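Exopolygalacturonase (Yersinia enterocolitica, PDB 2UVF) hydrolyses pectin-derived polygalacturonic acid with exo-activity, as a family 28 glycoside hydrolase of the periplasm, and holds digalacturonic acid in its pocket. Local coordinates at residues Gly543-Lys548 with Asp571-Glu576; Lys174-Ala179 with Tyr196-Leu201; Gln70-Gly75 with Gln127-Ala132; Val366-Ile371 with Met392-Phe397. One frame throughout, in Å; residues are numbered along the deposited sequence.

Contact 1: Gly543-Lys548 with Asp571-Glu576; sequences GDTANK and DLRDSE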
# COMPACT_ATOMS: atom_id res chain seq x y z
N GLY A 543 -8.36 24.09 -3.12
CA GLY A 543 -8.06 24.46 -1.75
C GLY A 543 -9.18 25.28 -1.15
O GLY A 543 -10.36 24.90 -1.24
N ASP A 544 -8.80 26.40 -0.54
CA ASP A 544 -9.74 27.45 -0.10
C ASP A 544 -8.95 28.77 0.02
O ASP A 544 -8.55 29.15 1.12
CB ASP A 544 -10.38 27.09 1.25
CG ASP A 544 -11.78 27.69 1.41
OD1 ASP A 544 -12.10 28.69 0.73
OD2 ASP A 544 -12.56 27.15 2.23
N THR A 545 -8.71 29.43 -1.12
CA THR A 545 -7.83 30.62 -1.17
C THR A 545 -8.43 31.83 -0.42
O THR A 545 -7.70 32.64 0.15
CB THR A 545 -7.33 30.98 -2.63
OG1 THR A 545 -6.11 30.26 -2.91
CG2 THR A 545 -7.05 32.48 -2.81
N ALA A 546 -9.77 31.92 -0.41
CA ALA A 546 -10.47 32.86 0.46
C ALA A 546 -9.89 32.79 1.88
O ALA A 546 -9.64 33.82 2.51
CB ALA A 546 -11.98 32.56 0.48
N ASN A 547 -9.65 31.56 2.34
CA ASN A 547 -9.19 31.30 3.70
C ASN A 547 -7.71 30.91 3.77
O ASN A 547 -7.29 30.12 4.63
CB ASN A 547 -10.10 30.26 4.34
CG ASN A 547 -11.58 30.61 4.19
OD1 ASN A 547 -12.36 29.85 3.62
ND2 ASN A 547 -11.96 31.79 4.69
N LYS A 548 -6.93 31.49 2.86
CA LYS A 548 -5.47 31.32 2.75
C LYS A 548 -4.99 29.88 2.50
O LYS A 548 -3.78 29.63 2.42
CB LYS A 548 -4.71 31.95 3.95
CG LYS A 548 -4.65 33.49 3.96
CD LYS A 548 -3.39 33.99 4.68
CE LYS A 548 -3.53 35.43 5.14
NZ LYS A 548 -4.52 35.60 6.26
N ASP A 571 -6.84 27.34 -6.78
CA ASP A 571 -6.05 27.65 -5.59
C ASP A 571 -4.66 27.04 -5.64
O ASP A 571 -4.24 26.33 -4.72
CB ASP A 571 -6.78 27.20 -4.31
CG ASP A 571 -8.19 27.74 -4.23
OD1 ASP A 571 -8.41 28.92 -4.60
OD2 ASP A 571 -9.09 26.99 -3.81
N LEU A 572 -3.94 27.37 -6.70
CA LEU A 572 -2.62 26.82 -6.89
C LEU A 572 -1.61 27.94 -7.15
O LEU A 572 -1.90 28.88 -7.88
CB LEU A 572 -2.65 25.82 -8.04
CG LEU A 572 -1.35 25.07 -8.32
CD1 LEU A 572 -1.08 24.03 -7.24
CD2 LEU A 572 -1.42 24.45 -9.69
N ARG A 573 -0.43 27.83 -6.57
CA ARG A 573 0.62 28.82 -6.78
C ARG A 573 1.96 28.19 -7.11
O ARG A 573 2.21 27.05 -6.72
CB ARG A 573 0.77 29.70 -5.54
CG ARG A 573 -0.53 30.29 -5.08
CD ARG A 573 -0.32 31.52 -4.23
NE ARG A 573 -1.60 32.21 -4.02
CZ ARG A 573 -1.72 33.46 -3.57
NH1 ARG A 573 -0.63 34.17 -3.28
NH2 ARG A 573 -2.93 33.98 -3.41
N ASP A 574 2.82 28.95 -7.79
CA ASP A 574 4.22 28.55 -8.08
C ASP A 574 4.35 27.17 -8.77
O ASP A 574 5.31 26.41 -8.53
CB ASP A 574 5.11 28.61 -6.81
CG ASP A 574 4.71 29.73 -5.83
OD1 ASP A 574 4.38 30.86 -6.28
OD2 ASP A 574 4.73 29.47 -4.60
N SER A 575 3.39 26.87 -9.65
CA SER A 575 3.33 25.56 -10.31
C SER A 575 3.46 25.62 -11.85
O SER A 575 3.05 26.60 -12.47
CB SER A 575 2.04 24.87 -9.90
OG SER A 575 1.98 24.72 -8.49
N GLU A 576 4.02 24.58 -12.46
CA GLU A 576 4.08 24.51 -13.93
C GLU A 576 3.66 23.17 -14.56
O GLU A 576 3.96 22.11 -14.01
CB GLU A 576 5.45 24.97 -14.48
CG GLU A 576 6.61 24.04 -14.19
CD GLU A 576 7.06 24.10 -12.76
OE1 GLU A 576 6.94 25.19 -12.15
OE2 GLU A 576 7.53 23.06 -12.24

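Contact 2: Lys174-Ala179 with Tyr196-Leu201; sequences KAIQQA and YKSGAL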
# COMPACT_ATOMS: atom_id res chain seq x y z
N LYS A 174 -5.54 -20.74 20.50
CA LYS A 174 -4.69 -21.26 21.58
C LYS A 174 -3.51 -22.09 21.06
O LYS A 174 -2.38 -21.90 21.51
CB LYS A 174 -5.53 -22.08 22.57
CG LYS A 174 -5.11 -21.87 24.01
CD LYS A 174 -6.29 -21.94 24.98
CE LYS A 174 -6.17 -20.90 26.09
NZ LYS A 174 -6.49 -19.52 25.61
N ALA A 175 -3.78 -22.99 20.13
CA ALA A 175 -2.74 -23.76 19.46
C ALA A 175 -1.71 -22.85 18.77
O ALA A 175 -0.50 -22.97 19.03
CB ALA A 175 -3.35 -24.71 18.45
N ILE A 176 -2.19 -21.94 17.93
CA ILE A 176 -1.34 -21.00 17.19
C ILE A 176 -0.56 -20.07 18.13
O ILE A 176 0.63 -19.84 17.93
CB ILE A 176 -2.14 -20.18 16.13
CG1 ILE A 176 -2.71 -21.11 15.05
CG2 ILE A 176 -1.24 -19.12 15.46
CD1 ILE A 176 -3.96 -20.60 14.37
N GLN A 177 -1.25 -19.55 19.15
CA GLN A 177 -0.61 -18.71 20.16
C GLN A 177 0.45 -19.48 20.94
O GLN A 177 1.53 -18.95 21.19
CB GLN A 177 -1.65 -18.14 21.13
CG GLN A 177 -1.16 -16.94 21.89
CD GLN A 177 -1.05 -15.73 21.00
OE1 GLN A 177 0.05 -15.28 20.68
NE2 GLN A 177 -2.21 -15.21 20.58
N GLN A 178 0.12 -20.71 21.32
CA GLN A 178 1.05 -21.63 21.98
C GLN A 178 2.33 -21.76 21.15
O GLN A 178 3.44 -21.64 21.69
CB GLN A 178 0.38 -23.00 22.15
CG GLN A 178 0.39 -23.57 23.56
CD GLN A 178 -1.00 -24.04 23.99
OE1 GLN A 178 -1.71 -23.32 24.70
NE2 GLN A 178 -1.40 -25.23 23.54
N ALA A 179 2.16 -21.96 19.84
CA ALA A 179 3.29 -22.10 18.90
C ALA A 179 4.16 -20.84 18.80
O ALA A 179 5.38 -20.95 18.80
CB ALA A 179 2.80 -22.54 17.51
N TYR A 196 -7.60 -23.16 9.04
CA TYR A 196 -7.52 -22.99 10.50
C TYR A 196 -8.20 -21.71 10.97
O TYR A 196 -7.64 -20.61 10.85
CB TYR A 196 -6.05 -22.96 10.93
CG TYR A 196 -5.22 -24.13 10.42
CD1 TYR A 196 -4.97 -25.24 11.22
CD2 TYR A 196 -4.69 -24.12 9.13
CE1 TYR A 196 -4.20 -26.33 10.74
CE2 TYR A 196 -3.92 -25.19 8.64
CZ TYR A 196 -3.69 -26.29 9.45
OH TYR A 196 -2.94 -27.33 8.97
N LYS A 197 -9.43 -21.84 11.49
CA LYS A 197 -10.13 -20.72 12.15
C LYS A 197 -9.35 -20.26 13.38
O LYS A 197 -8.78 -21.08 14.11
CB LYS A 197 -11.57 -21.09 12.51
CG LYS A 197 -12.36 -19.94 13.14
CD LYS A 197 -13.87 -20.10 13.01
CE LYS A 197 -14.35 -19.64 11.64
NZ LYS A 197 -15.68 -18.99 11.71
N SER A 198 -9.28 -18.95 13.59
CA SER A 198 -8.51 -18.39 14.70
C SER A 198 -9.05 -17.02 15.07
O SER A 198 -9.69 -16.35 14.25
CB SER A 198 -7.03 -18.32 14.34
OG SER A 198 -6.26 -17.63 15.32
N GLY A 199 -8.82 -16.62 16.32
CA GLY A 199 -9.11 -15.27 16.78
C GLY A 199 -7.83 -14.47 16.77
O GLY A 199 -6.82 -14.91 16.20
N ALA A 200 -7.84 -13.30 17.40
CA ALA A 200 -6.65 -12.45 17.45
C ALA A 200 -5.43 -13.19 17.96
O ALA A 200 -5.51 -13.89 18.96
CB ALA A 200 -6.90 -11.19 18.30
N LEU A 201 -4.32 -13.02 17.27
CA LEU A 201 -3.04 -13.62 17.65
C LEU A 201 -2.07 -12.47 17.88
O LEU A 201 -2.27 -11.38 17.35
CB LEU A 201 -2.50 -14.54 16.55
CG LEU A 201 -3.43 -15.63 16.00
CD1 LEU A 201 -2.98 -16.07 14.60
CD2 LEU A 201 -3.56 -16.85 16.94

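Contact 3: Gln70-Gly75 with Gln127-Ala132; sequences QIFSAG and QFTVKA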
# COMPACT_ATOMS: atom_id res chain seq x y z
N GLN A 70 20.32 -6.33 -15.64
CA GLN A 70 20.95 -7.65 -15.54
C GLN A 70 21.71 -7.77 -14.24
O GLN A 70 22.38 -6.83 -13.82
CB GLN A 70 21.92 -7.89 -16.69
CG GLN A 70 21.32 -7.89 -18.08
CD GLN A 70 22.30 -8.43 -19.13
OE1 GLN A 70 23.49 -8.65 -18.85
NE2 GLN A 70 21.80 -8.64 -20.35
N ILE A 71 21.64 -8.95 -13.62
CA ILE A 71 22.13 -9.14 -12.25
C ILE A 71 23.24 -10.20 -12.19
O ILE A 71 23.08 -11.30 -12.67
CB ILE A 71 20.96 -9.46 -11.26
CG1 ILE A 71 20.11 -8.20 -11.01
CG2 ILE A 71 21.48 -9.97 -9.93
CD1 ILE A 71 19.04 -7.93 -12.05
N PHE A 72 24.37 -9.82 -11.58
CA PHE A 72 25.56 -10.68 -11.51
C PHE A 72 25.99 -10.88 -10.06
O PHE A 72 26.10 -9.92 -9.30
CB PHE A 72 26.73 -10.05 -12.27
CG PHE A 72 26.37 -9.48 -13.62
CD1 PHE A 72 26.55 -10.24 -14.78
CD2 PHE A 72 25.90 -8.17 -13.74
CE1 PHE A 72 26.25 -9.72 -16.03
CE2 PHE A 72 25.59 -7.66 -14.99
CZ PHE A 72 25.77 -8.44 -16.14
N SER A 73 26.24 -12.13 -9.69
CA SER A 73 26.91 -12.44 -8.43
C SER A 73 28.35 -12.81 -8.78
O SER A 73 28.58 -13.66 -9.65
CB SER A 73 26.22 -13.59 -7.69
OG SER A 73 26.96 -13.99 -6.54
N ALA A 74 29.30 -12.17 -8.10
CA ALA A 74 30.73 -12.31 -8.42
C ALA A 74 30.95 -12.34 -9.94
O ALA A 74 31.53 -13.28 -10.49
CB ALA A 74 31.34 -13.56 -7.74
N GLY A 75 30.44 -11.30 -10.61
CA GLY A 75 30.62 -11.10 -12.05
C GLY A 75 30.08 -12.16 -13.00
O GLY A 75 30.29 -12.06 -14.20
N GLN A 127 28.41 -11.63 -3.28
CA GLN A 127 28.53 -10.28 -3.84
C GLN A 127 27.57 -10.14 -5.02
O GLN A 127 27.25 -11.13 -5.68
CB GLN A 127 29.99 -9.98 -4.23
CG GLN A 127 30.30 -8.53 -4.65
CD GLN A 127 30.50 -8.37 -6.16
OE1 GLN A 127 30.95 -7.32 -6.63
NE2 GLN A 127 30.16 -9.40 -6.93
N PHE A 128 27.10 -8.91 -5.27
CA PHE A 128 26.08 -8.65 -6.28
C PHE A 128 26.33 -7.31 -6.99
O PHE A 128 26.63 -6.29 -6.34
CB PHE A 128 24.67 -8.63 -5.65
CG PHE A 128 24.21 -9.94 -5.06
CD1 PHE A 128 23.90 -11.03 -5.88
CD2 PHE A 128 24.01 -10.07 -3.68
CE1 PHE A 128 23.45 -12.25 -5.33
CE2 PHE A 128 23.56 -11.27 -3.13
CZ PHE A 128 23.28 -12.36 -3.95
N THR A 129 26.23 -7.32 -8.32
CA THR A 129 26.13 -6.07 -9.09
C THR A 129 24.94 -6.10 -10.07
O THR A 129 24.43 -7.17 -10.39
CB THR A 129 27.44 -5.68 -9.86
OG1 THR A 129 27.82 -6.74 -10.75
CG2 THR A 129 28.57 -5.35 -8.90
N VAL A 130 24.52 -4.91 -10.51
CA VAL A 130 23.42 -4.74 -11.48
C VAL A 130 23.80 -3.76 -12.61
O VAL A 130 24.36 -2.68 -12.36
CB VAL A 130 22.07 -4.30 -10.77
CG1 VAL A 130 22.20 -2.94 -10.09
CG2 VAL A 130 20.90 -4.32 -11.74
N LYS A 131 23.50 -4.14 -13.85
CA LYS A 131 23.69 -3.27 -15.02
C LYS A 131 22.36 -3.01 -15.73
O LYS A 131 21.57 -3.95 -15.91
CB LYS A 131 24.65 -3.92 -16.05
CG LYS A 131 25.98 -4.39 -15.52
CD LYS A 131 26.90 -4.73 -16.69
CE LYS A 131 28.25 -5.25 -16.20
NZ LYS A 131 29.35 -5.05 -17.21
N ALA A 132 22.13 -1.76 -16.11
CA ALA A 132 21.08 -1.39 -17.05
C ALA A 132 21.34 -2.01 -18.43
O ALA A 132 22.46 -1.99 -18.93
CB ALA A 132 20.98 0.12 -17.18

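Contact 4: Val366-Ile371 with Met392-Phe397; sequences VANGLI and MVFNNF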
# COMPACT_ATOMS: atom_id res chain seq x y z
N VAL A 366 8.84 -3.64 4.74
CA VAL A 366 8.86 -4.07 3.34
C VAL A 366 7.65 -4.95 3.04
O VAL A 366 7.38 -5.91 3.78
CB VAL A 366 10.21 -4.81 2.97
CG1 VAL A 366 10.14 -5.44 1.53
CG2 VAL A 366 11.37 -3.84 3.06
N ALA A 367 6.91 -4.60 1.99
CA ALA A 367 5.87 -5.50 1.46
C ALA A 367 6.19 -5.99 0.04
O ALA A 367 6.14 -5.24 -0.92
CB ALA A 367 4.47 -4.85 1.54
N ASN A 368 6.52 -7.27 -0.06
CA ASN A 368 6.98 -7.86 -1.30
C ASN A 368 6.00 -8.94 -1.81
O ASN A 368 5.92 -10.02 -1.26
CB ASN A 368 8.38 -8.47 -1.09
CG ASN A 368 8.92 -9.19 -2.32
OD1 ASN A 368 8.40 -9.05 -3.43
ND2 ASN A 368 9.99 -9.96 -2.13
N GLY A 369 5.27 -8.62 -2.88
CA GLY A 369 4.52 -9.63 -3.60
C GLY A 369 3.29 -10.14 -2.90
O GLY A 369 2.93 -11.33 -3.01
N LEU A 370 2.63 -9.25 -2.18
CA LEU A 370 1.37 -9.60 -1.54
C LEU A 370 0.26 -9.52 -2.58
O LEU A 370 0.37 -8.78 -3.56
CB LEU A 370 1.08 -8.69 -0.33
CG LEU A 370 2.19 -8.36 0.68
CD1 LEU A 370 1.66 -7.36 1.76
CD2 LEU A 370 2.75 -9.57 1.35
N ILE A 371 -0.79 -10.30 -2.38
CA ILE A 371 -1.94 -10.28 -3.26
C ILE A 371 -3.14 -9.85 -2.40
O ILE A 371 -3.51 -10.57 -1.49
CB ILE A 371 -2.09 -11.68 -3.96
CG1 ILE A 371 -0.84 -11.99 -4.83
CG2 ILE A 371 -3.37 -11.77 -4.77
CD1 ILE A 371 -0.55 -13.46 -5.00
N MET A 392 8.47 0.37 1.96
CA MET A 392 8.69 -0.05 0.59
C MET A 392 7.63 -1.07 0.22
O MET A 392 7.36 -1.96 1.01
CB MET A 392 10.06 -0.71 0.50
CG MET A 392 10.63 -0.78 -0.87
SD MET A 392 12.04 -1.90 -0.83
CE MET A 392 13.29 -0.91 -0.00
N VAL A 393 7.00 -0.89 -0.94
CA VAL A 393 6.04 -1.83 -1.47
C VAL A 393 6.35 -2.12 -2.95
O VAL A 393 6.29 -1.22 -3.80
CB VAL A 393 4.59 -1.29 -1.33
CG1 VAL A 393 3.59 -2.16 -2.09
CG2 VAL A 393 4.18 -1.19 0.13
N PHE A 394 6.65 -3.37 -3.26
CA PHE A 394 6.89 -3.78 -4.64
C PHE A 394 6.32 -5.16 -4.94
O PHE A 394 6.11 -5.96 -4.03
CB PHE A 394 8.38 -3.68 -4.99
CG PHE A 394 9.29 -4.66 -4.26
CD1 PHE A 394 9.78 -5.78 -4.92
CD2 PHE A 394 9.74 -4.39 -2.96
CE1 PHE A 394 10.66 -6.66 -4.29
CE2 PHE A 394 10.62 -5.27 -2.30
CZ PHE A 394 11.07 -6.41 -2.97
N ASN A 395 6.04 -5.39 -6.22
CA ASN A 395 5.45 -6.64 -6.72
C ASN A 395 4.09 -7.02 -6.18
O ASN A 395 3.66 -8.16 -6.34
CB ASN A 395 6.43 -7.82 -6.57
CG ASN A 395 7.69 -7.63 -7.37
OD1 ASN A 395 7.86 -6.61 -8.08
ND2 ASN A 395 8.62 -8.58 -7.24
N ASN A 396 3.40 -6.06 -5.57
CA ASN A 396 2.07 -6.30 -5.01
C ASN A 396 1.02 -6.32 -6.10
O ASN A 396 1.13 -5.62 -7.08
CB ASN A 396 1.73 -5.22 -3.97
CG ASN A 396 2.25 -5.52 -2.56
OD1 ASN A 396 1.55 -5.30 -1.57
ND2 ASN A 396 3.47 -6.00 -2.46
N PHE A 397 -0.00 -7.15 -5.93
CA PHE A 397 -1.24 -7.03 -6.70
C PHE A 397 -2.29 -6.40 -5.77
O PHE A 397 -2.48 -6.86 -4.66
CB PHE A 397 -1.69 -8.42 -7.20
CG PHE A 397 -3.06 -8.43 -7.88
CD1 PHE A 397 -3.18 -8.32 -9.26
CD2 PHE A 397 -4.22 -8.61 -7.12
CE1 PHE A 397 -4.42 -8.35 -9.87
CE2 PHE A 397 -5.47 -8.64 -7.73
CZ PHE A 397 -5.56 -8.52 -9.10

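Contact 1: Gly543-Lys548 with Asp571-Glu576
The carboxylate of Asp571 reaches from strand 568-573 into the loop that follows strand 539-542. The Asp571 side chain leaves the backbone toward residues 543-545. Asp571 CB lies 3.4 Å from Thr545 OG1. CG is set anti to the carbonyl carbon, beside the backbone N, so the two oxygens spread across the start of the loop. Asp571 OD1 presses on the Thr545 side chain, where it comes within 3.0 Å of Thr545 CB. Asp571 OD2 takes the backbone hydrogen bond from Gly543 N at 3.1 Å. It uses its anti lone pair, and the bond is bent, with an N-H...O angle of 136°. Asp544 N is also near OD2, but its angle is too poor for a bond. The side chains of Thr545 and Asp571 run alongside each other, pointing opposite ways.

Thr545 CG2, anti to its own backbone N, approaches the edge of the Arg573 guanidinium, 4.4 Å from Arg573 NH2. That cation also meets the ring of Trp550. Beyond Thr545 the loop turns back on itself, with Asn547 N bonded to Asp544 O at 2.9 Å. On the other segment Ser575 OG bonds to Arg573 O from above the carbonyl plane.

Strands 539-542 and 568-573 are parallel neighbours in late coils of the beta-helix, and the contact lies where the former gives way to loop. A buried carboxylate is here held against a backbone N-H, which would favour its charged form. Asp544 OD1, 5.7 Å from Asp571 OD2, would oppose this slightly.

Contact 2: Lys174-Ala179 with Tyr196-Leu201
Ile176 has CG1 anti to its carbonyl carbon (chi1 -63°), which puts CG2 anti to the backbone N and leaves both branches facing residues 198-201. Leu201 has CG anti to its carbonyl carbon (chi1 -52°), and this brings its two methyls up to the helix. The two side chains cross at about a right angle. Ile176 CG2 sits at the fork of the leucine, 3.6 Å from Leu201 CD2 and equally near Leu201 CD1. Leu201 CD2 also lies 3.7 Å from Ile176 CB, so the methyl rests against the branch point. The longer arm of the isoleucine goes elsewhere: its tip, Ile176 CD1, reaches Ser198 CB at 3.8 Å.

Helix 173-181 lies over one end of the right-handed parallel beta-helix, as the N-terminal capping helix does in other family 28 enzymes. Its buried face carries Ala175, Ile176 and Ala179. Leu217, on the next coil, touches Ile176, Ser198 and Leu201, so the cap and two coils share one apolar patch.

Ser198 OG stands anti to its backbone N. It too touches Ile176 CD1, and its polarity is met by a bond to Gly199 O at 2.9 Å, in the carbonyl plane and on a lone pair. Gln177 starts out along the helix flank, but its chain bends at chi2 (72°), and its amide ends beside the backbone of Leu201. No hydrogen bond joins the two segments directly. Polar links are made just before the helix segment, where Thr173 OG1 accepts from Gly199 N and Asn172 ND2 donates to Lys197 O.

Contact 3: Gln70-Gly75 with Gln127-Ala132
Four backbone hydrogen bonds join these antiparallel strands. Gln70 and Lys131 exchange two, the shorter running from Gln70 N to Lys131 O at 2.7 Å. Phe72 and Thr129 exchange the other two, and Phe72 N to Thr129 O is almost straight, 178° at the hydrogen. Between them Ile71 and Val130 form a non-hydrogen-bonded pair. Weaker CA-H...O contacts fill in the ladder, such as Val130 CA to Gln70 O at 3.3 Å.

At the end of strand 66-73 a side chain joins the polar set. Ser73 OG, anti to its backbone N, donates to Gln127 O at 3.0 Å, nearly along the C=O axis. Ala74 N adds a weak bond to the same oxygen, so Gln127 O has two donors.

The main side-chain packing is between Phe72 and Lys131, which cross at about a right angle. The lysine chain is extended beyond CG and runs past the ring obliquely, Phe72 CE2 meeting Lys131 CG at 3.3 Å. Lys131 CB lies at the ring edge, in plane. Phe72 CB also meets Thr129 OG1, at 3.8 Å. On the reverse side of the sheet Ile71 and Val130 lie side by side, Ile71 CG1 being 4.0 Å from Val130 CG2. Both touch Trp57 of strand 53-58, which lies across the core.

Strands 66-73 and 125-134 are central in a four-stranded sheet, between 76-80 and 146-149. This order matches the C'-C-F-G sheet of a fibronectin type III sandwich, with the pair here as strands C and F.

Contact 4: Val366-Ile371 with Met392-Phe397
Phe394 O is gripped by two N-H donors. Gly369 N comes across from the neighbouring strand to Phe394 O at 3.0 Å, in the carbonyl plane. Asn396 ND2, from the same segment, reaches Phe394 O at 3.1 Å from above that plane. Asn368 CA adds a CA-H...O contact. The other end of the Asn396 amide is taken by His372, so this buried side chain is fixed at both tips. Its flank lies along Leu370, pointing the same way, with Leu370 CB 3.6 Å from Asn396 OD1.

The strands are parallel and in register. Ala367 N bonds to Met392 O at 2.9 Å, and Ala367 O accepts from Phe394 N. Past the corner, where Gly369 and Asn395 both have positive phi, the pairing resumes with Phe397 N to Leu370 O at 2.9 Å.

Phe394 has CG in the crowded position between backbone N and carbonyl carbon (chi1 67°). This swings the ring over towards Asn368. The Asn368 amide stacks on it with the planes 20° apart, and Asn368 CB makes a CH-pi contact over the face, 4.3 Å from the centroid of the Phe394 ring. Tyr343 OH holds Asn368 ND2. Val366 CG1 meets the ring obliquely, 3.9 Å from Phe394 CE2. On the inward side Ala367 and Val393 pack together against Ile383.

These are successive coils of the parallel beta-helix. Strands 342-345 and 421-427 continue the ladder, and the ring of Phe427 lies parallel to that of Phe394. Strand 53-58 of the fibronectin type III domain covers Asn368 and Phe394 from outside, through Val54 and Val56.

In the fold
Contacts 2, 4 and 1 follow one another along the parallel beta-helix. Contact 2 lies at the capped N-terminal end, contact 4 near the middle and contact 1 among the late coils. The centres of contacts 2 and 1 are about 52 Å apart, on opposite sides of the chain's centre. Contact 4 lies about 25 Å from contact 2 and 35 Å from contact 1, centre to centre. Contact 3 belongs to the fibronectin type III domain. The nearest atoms of contacts 3 and 4 are about 11 Å apart, although the domain itself touches contact 4. None of the four supplies a residue of the digalacturonate pocket, which includes Asp381, Asp402 and His443.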